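Local coordinates for protein putative isomerase (Sinorhizobium meliloti, PDB 2PPG) that is a putative isomerase of the mandelate racemase/muconate lactonizing enzyme family, pairing an enolase-type N-terminal domain with a TIM-barrel domain, at residues I10-L15 with E82-L87. Numbering follows the deposited sequence.
Sequences IESFTL and EIIDDL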
loop_
_atom_site.group_PDB
_atom_site.type_symbol
_atom_site.label_atom_id
_atom_site.label_comp_id
_atom_site.label_asym_id
_atom_site.label_seq_id
_atom_site.Cartn_x
_atom_site.Cartn_y
_atom_site.Cartn_z
ATOM N N ILE A 10 47.822 -4.978 18.683
ATOM C CA ILE A 10 46.957 -3.952 18.125
ATOM C C ILE A 10 47.231 -2.621 18.796
ATOM O O ILE A 10 47.034 -2.489 19.985
ATOM C CB ILE A 10 45.472 -4.336 18.294
ATOM C CG1 ILE A 10 45.153 -5.574 17.438
ATOM C CG2 ILE A 10 44.567 -3.180 17.913
ATOM C CD1 ILE A 10 43.683 -5.896 17.318
ATOM N N GLU A 11 47.692 -1.636 18.028
ATOM C CA GLU A 11 47.937 -0.295 18.558
ATOM C C GLU A 11 47.135 0.777 17.811
ATOM O O GLU A 11 46.952 0.676 16.593
ATOM C CB GLU A 11 49.425 0.032 18.490
ATOM C CG GLU A 11 50.304 -0.893 19.308
ATOM C CD GLU A 11 51.759 -0.871 18.854
ATOM O OE1 GLU A 11 52.052 -1.294 17.715
ATOM O OE2 GLU A 11 52.617 -0.440 19.646
ATOM N N SER A 12 46.687 1.797 18.554
ATOM C CA SER A 12 45.890 2.921 18.030
ATOM C C SER A 12 46.625 4.252 18.164
ATOM O O SER A 12 47.326 4.480 19.153
ATOM C CB SER A 12 44.577 3.046 18.800
ATOM O OG SER A 12 43.863 1.824 18.800
ATOM N N PHE A 13 46.427 5.139 17.187
ATOM C CA PHE A 13 47.176 6.399 17.107
ATOM C C PHE A 13 46.340 7.517 16.532
ATOM O O PHE A 13 45.397 7.281 15.772
ATOM C CB PHE A 13 48.378 6.288 16.162
ATOM C CG PHE A 13 49.221 5.069 16.362
ATOM C CD1 PHE A 13 50.355 5.120 17.171
ATOM C CD2 PHE A 13 48.921 3.887 15.708
ATOM C CE1 PHE A 13 51.156 3.998 17.344
ATOM C CE2 PHE A 13 49.711 2.772 15.882
ATOM C CZ PHE A 13 50.835 2.831 16.700
ATOM N N THR A 14 46.725 8.746 16.851
ATOM C CA THR A 14 46.180 9.883 16.142
ATOM C C THR A 14 47.271 10.474 15.290
ATOM O O THR A 14 48.439 10.408 15.639
ATOM C CB THR A 14 45.667 10.963 17.087
ATOM O OG1 THR A 14 46.613 11.149 18.146
ATOM C CG2 THR A 14 44.316 10.574 17.666
ATOM N N LEU A 15 46.881 11.031 14.158
ATOM C CA LEU A 15 47.772 11.823 13.360
ATOM C C LEU A 15 47.103 13.160 13.203
ATOM O O LEU A 15 45.971 13.227 12.707
ATOM C CB LEU A 15 47.975 11.177 11.995
ATOM C CG LEU A 15 48.891 11.877 10.988
ATOM C CD1 LEU A 15 50.247 12.124 11.599
ATOM C CD2 LEU A 15 49.029 11.023 9.728
ATOM N N GLU A 82 39.749 4.398 22.736
ATOM C CA GLU A 82 39.424 3.733 23.989
ATOM C C GLU A 82 38.613 2.463 23.714
ATOM O O GLU A 82 38.903 1.391 24.252
ATOM C CB GLU A 82 38.669 4.687 24.919
ATOM C CG GLU A 82 38.392 4.138 26.301
ATOM C CD GLU A 82 39.652 3.834 27.093
ATOM O OE1 GLU A 82 40.759 4.142 26.599
ATOM O OE2 GLU A 82 39.536 3.279 28.213
ATOM N N ILE A 83 37.614 2.594 22.847
ATOM C CA ILE A 83 36.821 1.456 22.406
ATOM C C ILE A 83 37.739 0.356 21.858
ATOM O O ILE A 83 37.612 -0.816 22.234
ATOM C CB ILE A 83 35.779 1.884 21.337
ATOM C CG1 ILE A 83 34.777 2.900 21.921
ATOM C CG2 ILE A 83 35.060 0.677 20.762
ATOM C CD1 ILE A 83 33.938 3.638 20.868
ATOM N N ILE A 84 38.677 0.749 20.997
ATOM C CA ILE A 84 39.661 -0.170 20.429
ATOM C C ILE A 84 40.613 -0.768 21.468
ATOM O O ILE A 84 40.853 -1.967 21.473
ATOM C CB ILE A 84 40.492 0.515 19.348
ATOM C CG1 ILE A 84 39.578 1.069 18.254
ATOM C CG2 ILE A 84 41.519 -0.453 18.770
ATOM C CD1 ILE A 84 40.289 1.902 17.226
ATOM N N ASP A 85 41.160 0.054 22.349
ATOM C CA ASP A 85 42.172 -0.446 23.285
ATOM C C ASP A 85 41.604 -1.173 24.504
ATOM O O ASP A 85 42.209 -2.123 25.000
ATOM C CB ASP A 85 43.097 0.688 23.708
ATOM C CG ASP A 85 43.929 1.211 22.546
ATOM O OD1 ASP A 85 44.217 0.422 21.616
ATOM O OD2 ASP A 85 44.289 2.404 22.556
ATOM N N ASP A 86 40.437 -0.726 24.974
ATOM C CA ASP A 86 39.843 -1.255 26.192
ATOM C C ASP A 86 38.992 -2.497 25.925
ATOM O O ASP A 86 38.973 -3.443 26.730
ATOM C CB ASP A 86 39.010 -0.180 26.901
ATOM C CG ASP A 86 38.441 -0.663 28.225
ATOM O OD1 ASP A 86 39.206 -1.205 29.051
ATOM O OD2 ASP A 86 37.224 -0.517 28.443
ATOM N N LEU A 87 38.294 -2.500 24.794
ATOM C CA LEU A 87 37.391 -3.598 24.485
ATOM C C LEU A 87 37.838 -4.461 23.316
ATOM O O LEU A 87 38.035 -5.667 23.481
ATOM C CB LEU A 87 35.978 -3.074 24.238
ATOM C CG LEU A 87 34.970 -4.120 23.776
ATOM C CD1 LEU A 87 34.675 -5.145 24.891
ATOM C CD2 LEU A 87 33.698 -3.462 23.277
HETATM O O HOH W 1 47.126 1.829 21.248
#
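Ser12 on the strand donates a hydrogen bond to Asp85 on the helix, OG to OD1 at 3.2 Å, the hydroxyl meeting the acceptor from above the carboxylate plane, 39° out of it. The serine CB already points toward the helix, and OG, beside the backbone N (chi1 -54°) and anti to the carbonyl carbon, reaches OD1. A water adds a second polar link: it accepts from Ser12 N at 2.7 Å and donates, weakly, to Asp85 OD2. The main partner of that OD2 is ND1 of His391, the last modelled residue, which also makes a backbone hydrogen bond with Ser12.

CG2 of Ile84 makes a van der Waals contact with the hydroxyl oxygen, 3.3 Å from Ser12 OG. The apolar pair is Ile84 CG2 with Ile10 CG2 at 4.2 Å, the two side chains crossing at about a right angle. Val57 of strand 52-61 and Ala124 of helix 119-140 continue the packing around Ile84.

Segments 10-15 and 82-87, on strand 7-17 and helix 77-92, run nearly antiparallel (158°) in the enolase-type N-terminal domain. Through Ser12 and His391, one carboxylate ties helix, sheet and C-terminal segment together, and the histidine probably helps to stabilise the aspartate's negative charge.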